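Local atomic coordinates of cephalosporin acylase (Bacillus halodurans, PDB entry 2NLZ), a protein that is probably an Ntn-type hydrolase of the gamma-glutamyltranspeptidase family that acts on amide bonds, consistent with a cephalosporin acylase. Residues 65-73 and 390-398; 219-229 and 241-249. The protein carries 1 engineered substitution. One frame throughout, in Å; residues are numbered along the deposited sequence.

Interaction 1: 65-73 and 390-398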
# COMPACT_ATOMS: atom_id res chain seq x y z
N SER D 65 -9.92 6.16 -30.77
CA SER D 65 -8.57 5.60 -30.94
C SER D 65 -8.35 5.01 -32.32
O SER D 65 -7.35 4.33 -32.58
CB SER D 65 -8.33 4.51 -29.90
OG SER D 65 -8.29 5.05 -28.59
N ASN D 66 -9.26 5.29 -33.23
CA ASN D 66 -9.45 4.41 -34.34
C ASN D 66 -10.33 5.01 -35.41
O ASN D 66 -10.96 6.03 -35.19
CB ASN D 66 -10.16 3.18 -33.80
CG ASN D 66 -9.81 1.98 -34.54
OD1 ASN D 66 -10.51 0.98 -34.48
ND2 ASN D 66 -8.71 2.04 -35.28
N GLY D 67 -10.40 4.34 -36.56
CA GLY D 67 -11.34 4.69 -37.61
C GLY D 67 -11.23 3.76 -38.80
O GLY D 67 -10.30 2.96 -38.90
N ILE D 68 -12.19 3.86 -39.70
CA ILE D 68 -12.13 3.13 -40.96
C ILE D 68 -11.03 3.76 -41.81
O ILE D 68 -10.39 3.08 -42.61
CB ILE D 68 -13.48 3.17 -41.69
CG1 ILE D 68 -14.61 2.96 -40.67
CG2 ILE D 68 -13.51 2.16 -42.85
CD1 ILE D 68 -15.88 2.39 -41.22
N GLY D 69 -10.80 5.05 -41.61
CA GLY D 69 -9.70 5.75 -42.25
C GLY D 69 -8.35 5.60 -41.56
O GLY D 69 -7.48 6.47 -41.70
N SER D 70 -8.17 4.50 -40.84
CA SER D 70 -6.90 4.19 -40.18
C SER D 70 -5.96 3.48 -41.12
O SER D 70 -6.36 3.04 -42.19
CB SER D 70 -7.14 3.28 -38.97
OG SER D 70 -7.78 3.98 -37.91
N ASP D 71 -4.69 3.35 -40.73
CA ASP D 71 -3.91 2.24 -41.26
C ASP D 71 -3.64 1.19 -40.18
O ASP D 71 -3.95 1.43 -39.01
CB ASP D 71 -2.66 2.64 -42.09
CG ASP D 71 -1.88 3.77 -41.50
OD1 ASP D 71 -1.28 4.51 -42.31
OD2 ASP D 71 -1.85 3.93 -40.27
N ALA D 72 -3.12 0.03 -40.58
CA ALA D 72 -2.99 -1.12 -39.68
C ALA D 72 -1.66 -1.86 -39.84
O ALA D 72 -0.95 -1.66 -40.80
CB ALA D 72 -4.15 -2.08 -39.92
N PHE D 73 -1.35 -2.72 -38.87
CA PHE D 73 -0.17 -3.59 -38.93
C PHE D 73 -0.49 -4.94 -38.29
O PHE D 73 -1.31 -5.01 -37.36
CB PHE D 73 1.02 -2.97 -38.19
CG PHE D 73 1.76 -1.91 -38.97
CD1 PHE D 73 2.88 -2.23 -39.70
CD2 PHE D 73 1.35 -0.58 -38.92
CE1 PHE D 73 3.58 -1.25 -40.39
CE2 PHE D 73 2.04 0.42 -39.62
CZ PHE D 73 3.15 0.08 -40.35
N THR D 390 -20.46 8.89 -44.35
CA THR D 390 -19.87 7.56 -44.43
C THR D 390 -19.17 7.11 -43.16
O THR D 390 -18.89 5.94 -43.00
CB THR D 390 -18.93 7.40 -45.64
OG1 THR D 390 -18.43 6.05 -45.67
CG2 THR D 390 -17.77 8.31 -45.52
N GLY D 391 -18.89 8.05 -42.26
CA GLY D 391 -18.25 7.70 -40.99
C GLY D 391 -16.80 7.27 -41.12
O GLY D 391 -16.26 6.59 -40.24
N ILE D 392 -16.16 7.67 -42.21
CA ILE D 392 -14.74 7.40 -42.36
C ILE D 392 -13.98 8.56 -41.73
O ILE D 392 -13.85 9.64 -42.32
CB ILE D 392 -14.32 7.20 -43.84
CG1 ILE D 392 -15.15 6.08 -44.49
CG2 ILE D 392 -12.84 6.87 -43.94
CD1 ILE D 392 -15.00 5.99 -45.99
N ALA D 393 -13.53 8.35 -40.51
CA ALA D 393 -12.66 9.32 -39.88
C ALA D 393 -11.24 9.09 -40.38
O ALA D 393 -10.65 8.04 -40.15
CB ALA D 393 -12.72 9.18 -38.38
N MET D 394 -10.72 10.09 -41.09
CA MET D 394 -9.40 9.97 -41.71
C MET D 394 -8.29 10.19 -40.71
O MET D 394 -8.36 11.10 -39.88
CB MET D 394 -9.27 10.94 -42.88
CG MET D 394 -10.34 10.75 -43.94
SD MET D 394 -10.17 9.20 -44.86
CE MET D 394 -8.91 9.66 -46.06
N GLN D 395 -7.26 9.35 -40.79
CA GLN D 395 -6.08 9.46 -39.94
C GLN D 395 -5.28 10.74 -40.16
O GLN D 395 -5.40 11.39 -41.21
CB GLN D 395 -5.18 8.25 -40.18
CG GLN D 395 -4.63 8.13 -41.59
CD GLN D 395 -3.67 6.98 -41.73
OE1 GLN D 395 -3.25 6.40 -40.73
NE2 GLN D 395 -3.31 6.63 -42.96
N ASN D 396 -4.46 11.11 -39.19
CA ASN D 396 -3.52 12.22 -39.38
C ASN D 396 -2.05 11.78 -39.37
O ASN D 396 -1.17 12.55 -39.00
CB ASN D 396 -3.77 13.39 -38.41
CG ASN D 396 -3.32 13.10 -36.98
OD1 ASN D 396 -3.45 11.99 -36.48
ND2 ASN D 396 -2.80 14.11 -36.32
N ARG D 397 -1.80 10.55 -39.82
CA ARG D 397 -0.46 9.93 -39.82
C ARG D 397 0.67 10.74 -40.45
O ARG D 397 1.80 10.65 -40.00
CB ARG D 397 -0.53 8.54 -40.45
CG ARG D 397 0.75 7.74 -40.36
CD ARG D 397 1.28 7.62 -38.94
NE ARG D 397 0.32 6.99 -38.04
CZ ARG D 397 0.61 6.62 -36.80
NH1 ARG D 397 1.84 6.81 -36.32
NH2 ARG D 397 -0.33 6.04 -36.05
N GLY D 398 0.37 11.53 -41.47
CA GLY D 398 1.36 12.38 -42.13
C GLY D 398 2.01 13.43 -41.25
O GLY D 398 3.03 14.01 -41.61
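The carboxylate of Asp71 and the side-chain amide of Gln395 meet with their planes 76° apart, the two side chains crossing at about a right angle. Gln395 NE2 gives a weak hydrogen bond to Asp71 OD1 (3.0 Å), while Gln395 OE1 takes a longer and more bent, also weak, bond from Asp71 N (3.4 Å). The Arg397 guanidinium is the third flat group; Asp71 OD2 is 4.4 Å from Arg397 NE and well out of the guanidinium plane, so only the opposite charges are felt, and Arg397 NH1 bonds instead to Thr420. Asp71 OD2 has a weak bond from His419, and Gln395 NE2 another to Thr118 O.

Gln395 reaches the aspartate because CG sits between its backbone N and carbonyl carbon (chi1 63°) and the chain beyond is extended. With an alanine here, Asp71 OD1 is likely to lose this amide donor and the buried Asp71 N-H this acceptor. Gln395 N also bonds to Gly69 O (3.0 Å).

Glycine suits position 69 because any CB would run into Ala393 O and the Met394 backbone. Ile392 CG2 lies against Gly69 N (3.6 Å), and beside it Ile68 CB faces Ile392 CG1 at 4.4 Å, so branched apolar side chains close this end of the contact. Gly391 turns the chain just before with a positive phi.

The type I turn 67-70 leads into strand 71-78, the antiparallel neighbour of strand 370-376, consistent with the stacked-sheet core of the Ntn-hydrolase fold; the turn and residues 390-398 pack at its end, with Asn377 tying Ser70 OG and Ala393 O together. Helix 202-212 packs on Ile68 and Ile392, and helix 223-234 on Ile392 and Met394.

Interaction 2: 219-229 and 241-249; sequences FYRGELADQIH and KEDLACYRP
Ala245 O, a carbonyl in the last turn of helix 241-245, is gripped twice by Arg221: by NE at 2.7 Å (N-H...O angle 144°) and, weakly, by NH2 at 3.3 Å. Arginine suits the place because its chain, bent at chi3, brings several N-H groups round to this helix end while NH1 forms a salt bridge with Glu217. Tyr220 CB lies over one face of the guanidinium, and the poorly ordered Arg248 over the opposite one; the two like charges probably disfavour each other.

Leu244 is the apolar centre, a knob set among Phe219, Tyr220, Ala225 and Ile228. Its CD1 touches Ile228 CG2 (3.9 Å) and Ala225 CB (4.1 Å); the small alanine lets the leucine branch in between the helices. Nearby, the rings of Tyr220 and Tyr247 meet obliquely, centroids 4.9 Å apart and planes at 36°, with Tyr247 CD2 over a face of Tyr220. The Tyr220 hydroxyl bonds to Pro120 O and Gly124 N.

At the far end the Lys241 chain runs over the His229 ring, CG making a CH-pi contact 4.0 Å from its centroid. Beyond it, Lys241 NZ stays 4.2 Å from Asp226 OD2, an attraction short of a salt bridge.

Helices 223-229 and 241-245 run roughly antiparallel, at 140° with axes 9.5 Å apart: a short helical hairpin, with Leu244 of the second arm as a knob in a hole that the end of helix 217-221 and helix 223-229 make together, and with Tyr247 leading on into strand 250-259.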
# COMPACT_ATOMS: atom_id res chain seq x y z
N PHE D 219 -13.34 0.97 -51.29
CA PHE D 219 -12.63 1.99 -50.51
C PHE D 219 -11.49 2.64 -51.31
O PHE D 219 -11.28 3.85 -51.20
CB PHE D 219 -12.07 1.37 -49.23
CG PHE D 219 -11.52 2.37 -48.24
CD1 PHE D 219 -12.36 3.02 -47.34
CD2 PHE D 219 -10.15 2.63 -48.18
CE1 PHE D 219 -11.85 3.94 -46.41
CE2 PHE D 219 -9.64 3.53 -47.26
CZ PHE D 219 -10.50 4.19 -46.37
N TYR D 220 -10.79 1.85 -52.11
CA TYR D 220 -9.58 2.31 -52.80
C TYR D 220 -9.74 2.63 -54.28
O TYR D 220 -9.19 3.62 -54.78
CB TYR D 220 -8.47 1.29 -52.63
CG TYR D 220 -8.07 1.08 -51.21
CD1 TYR D 220 -7.28 2.01 -50.55
CD2 TYR D 220 -8.47 -0.05 -50.51
CE1 TYR D 220 -6.91 1.83 -49.24
CE2 TYR D 220 -8.11 -0.24 -49.20
CZ TYR D 220 -7.32 0.70 -48.57
OH TYR D 220 -6.94 0.51 -47.26
N ARG D 221 -10.47 1.79 -55.00
CA ARG D 221 -10.66 1.97 -56.43
C ARG D 221 -12.12 1.70 -56.82
O ARG D 221 -12.40 1.11 -57.86
CB ARG D 221 -9.67 1.11 -57.23
CG ARG D 221 -9.53 -0.32 -56.75
CD ARG D 221 -8.17 -0.90 -57.12
NE ARG D 221 -7.18 -0.65 -56.08
CZ ARG D 221 -6.86 -1.51 -55.12
NH1 ARG D 221 -7.44 -2.70 -55.06
NH2 ARG D 221 -5.95 -1.19 -54.22
N GLY D 222 -13.03 2.17 -55.97
CA GLY D 222 -14.46 1.99 -56.19
C GLY D 222 -15.23 3.23 -55.80
O GLY D 222 -14.71 4.35 -55.92
N GLU D 223 -16.45 3.03 -55.33
CA GLU D 223 -17.38 4.14 -55.08
C GLU D 223 -17.01 5.01 -53.87
O GLU D 223 -17.17 6.23 -53.91
CB GLU D 223 -18.81 3.61 -54.94
CG GLU D 223 -19.85 4.61 -55.42
CD GLU D 223 -20.92 4.89 -54.39
OE1 GLU D 223 -21.72 3.97 -54.09
OE2 GLU D 223 -20.97 6.03 -53.88
N LEU D 224 -16.54 4.38 -52.80
CA LEU D 224 -16.12 5.11 -51.61
C LEU D 224 -14.89 5.94 -51.93
O LEU D 224 -14.80 7.09 -51.50
CB LEU D 224 -15.82 4.15 -50.46
CG LEU D 224 -17.02 3.44 -49.85
CD1 LEU D 224 -16.53 2.34 -48.91
CD2 LEU D 224 -17.96 4.43 -49.14
N ALA D 225 -13.97 5.37 -52.69
CA ALA D 225 -12.81 6.09 -53.19
C ALA D 225 -13.19 7.40 -53.85
O ALA D 225 -12.52 8.41 -53.65
CB ALA D 225 -12.03 5.23 -54.17
N ASP D 226 -14.27 7.38 -54.64
CA ASP D 226 -14.79 8.57 -55.31
C ASP D 226 -15.35 9.60 -54.32
O ASP D 226 -15.15 10.80 -54.51
CB ASP D 226 -15.87 8.20 -56.33
CG ASP D 226 -15.31 7.45 -57.52
OD1 ASP D 226 -16.10 6.77 -58.20
OD2 ASP D 226 -14.09 7.52 -57.78
N GLN D 227 -16.04 9.12 -53.29
CA GLN D 227 -16.58 10.00 -52.25
C GLN D 227 -15.49 10.64 -51.42
O GLN D 227 -15.62 11.79 -51.00
CB GLN D 227 -17.52 9.23 -51.33
CG GLN D 227 -18.86 8.92 -51.94
CD GLN D 227 -19.84 8.39 -50.92
OE1 GLN D 227 -20.41 7.32 -51.09
NE2 GLN D 227 -20.04 9.14 -49.83
N ILE D 228 -14.43 9.88 -51.17
CA ILE D 228 -13.27 10.35 -50.43
C ILE D 228 -12.54 11.40 -51.25
O ILE D 228 -12.22 12.48 -50.74
CB ILE D 228 -12.30 9.19 -50.07
CG1 ILE D 228 -12.94 8.26 -49.03
CG2 ILE D 228 -11.00 9.72 -49.51
CD1 ILE D 228 -12.25 6.92 -48.94
N HIS D 229 -12.30 11.10 -52.52
CA HIS D 229 -11.60 12.02 -53.44
C HIS D 229 -12.34 13.35 -53.59
O HIS D 229 -11.70 14.40 -53.60
CB HIS D 229 -11.38 11.36 -54.81
CG HIS D 229 -10.91 12.30 -55.87
ND1 HIS D 229 -9.60 12.68 -56.01
CD2 HIS D 229 -11.59 12.95 -56.86
CE1 HIS D 229 -9.48 13.51 -57.02
NE2 HIS D 229 -10.67 13.70 -57.55
N LYS D 241 -8.07 10.04 -55.91
CA LYS D 241 -8.51 8.70 -56.32
C LYS D 241 -7.31 7.81 -56.55
O LYS D 241 -7.26 6.70 -56.04
CB LYS D 241 -9.27 8.77 -57.64
CG LYS D 241 -10.73 9.13 -57.58
CD LYS D 241 -11.28 9.23 -58.99
CE LYS D 241 -12.50 10.13 -59.06
NZ LYS D 241 -12.85 10.47 -60.47
N GLU D 242 -6.36 8.33 -57.32
CA GLU D 242 -5.21 7.56 -57.80
C GLU D 242 -4.23 7.19 -56.69
O GLU D 242 -3.51 6.20 -56.80
CB GLU D 242 -4.49 8.31 -58.92
CG GLU D 242 -5.26 8.34 -60.23
CD GLU D 242 -5.25 9.71 -60.89
OE1 GLU D 242 -4.23 10.06 -61.52
OE2 GLU D 242 -6.26 10.43 -60.77
N ASP D 243 -4.22 8.00 -55.62
CA ASP D 243 -3.44 7.69 -54.43
C ASP D 243 -3.99 6.44 -53.76
O ASP D 243 -3.24 5.53 -53.40
CB ASP D 243 -3.47 8.86 -53.45
CG ASP D 243 -2.48 9.94 -53.81
OD1 ASP D 243 -1.35 9.60 -54.21
OD2 ASP D 243 -2.84 11.14 -53.69
N LEU D 244 -5.30 6.40 -53.62
CA LEU D 244 -6.00 5.25 -53.06
C LEU D 244 -5.92 4.04 -53.99
O LEU D 244 -5.66 2.93 -53.55
CB LEU D 244 -7.47 5.59 -52.78
CG LEU D 244 -7.79 6.77 -51.84
CD1 LEU D 244 -9.26 7.17 -51.89
CD2 LEU D 244 -7.36 6.45 -50.41
N ALA D 245 -6.11 4.29 -55.29
CA ALA D 245 -6.18 3.25 -56.31
C ALA D 245 -4.97 2.31 -56.35
O ALA D 245 -5.13 1.10 -56.52
CB ALA D 245 -6.41 3.85 -57.69
N CYS D 246 -3.77 2.85 -56.20
CA CYS D 246 -2.59 1.98 -56.21
C CYS D 246 -1.99 1.71 -54.84
O CYS D 246 -0.81 1.38 -54.72
CB CYS D 246 -1.54 2.41 -57.25
SG CYS D 246 -1.01 4.13 -57.23
N TYR D 247 -2.81 1.84 -53.80
CA TYR D 247 -2.40 1.31 -52.51
C TYR D 247 -2.59 -0.21 -52.49
O TYR D 247 -3.65 -0.72 -52.83
CB TYR D 247 -3.17 1.94 -51.35
CG TYR D 247 -3.03 1.14 -50.06
CD1 TYR D 247 -1.83 1.14 -49.33
CD2 TYR D 247 -4.07 0.35 -49.58
CE1 TYR D 247 -1.70 0.40 -48.17
CE2 TYR D 247 -3.94 -0.39 -48.43
CZ TYR D 247 -2.76 -0.37 -47.73
OH TYR D 247 -2.65 -1.11 -46.58
N ARG D 248 -1.57 -0.97 -52.17
CA ARG D 248 -1.83 -2.27 -51.59
C ARG D 248 -1.08 -2.53 -50.32
O ARG D 248 0.00 -2.03 -50.10
CB ARG D 248 -1.67 -3.43 -52.57
CG ARG D 248 -1.29 -3.08 -53.99
CD ARG D 248 -2.28 -3.51 -55.08
NE ARG D 248 -3.47 -4.17 -54.59
CZ ARG D 248 -4.57 -4.40 -55.29
NH1 ARG D 248 -4.66 -4.02 -56.56
NH2 ARG D 248 -5.60 -5.01 -54.73
N PRO D 249 -1.69 -3.30 -49.45
CA PRO D 249 -0.99 -3.77 -48.26
C PRO D 249 0.20 -4.60 -48.69
O PRO D 249 0.12 -5.34 -49.68
CB PRO D 249 -2.04 -4.62 -47.53
CG PRO D 249 -3.16 -4.79 -48.45
CD PRO D 249 -3.10 -3.73 -49.50

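Interaction 2 is nested in the chain between the two segments of interaction 1, and their centres are 14 Å apart. They touch directly: Ile392 CD1 lies 3.8 Å from Phe219 CE1, and Met394 CE 4.0 Å from Ile228 CG2, so the helical hairpin leans on residues 390-398 through apolar side chains. Interaction 1 is buried about 12 Å from the chain centre, interaction 2 about 23 Å out and partly exposed. Near the first, Ser65 shares a backbone hydrogen bond with Thr358, which probably corresponds to the catalytic threonine of gamma-glutamyltranspeptidases; interaction 1 would then border the active site, with the hairpin packed on its outer side.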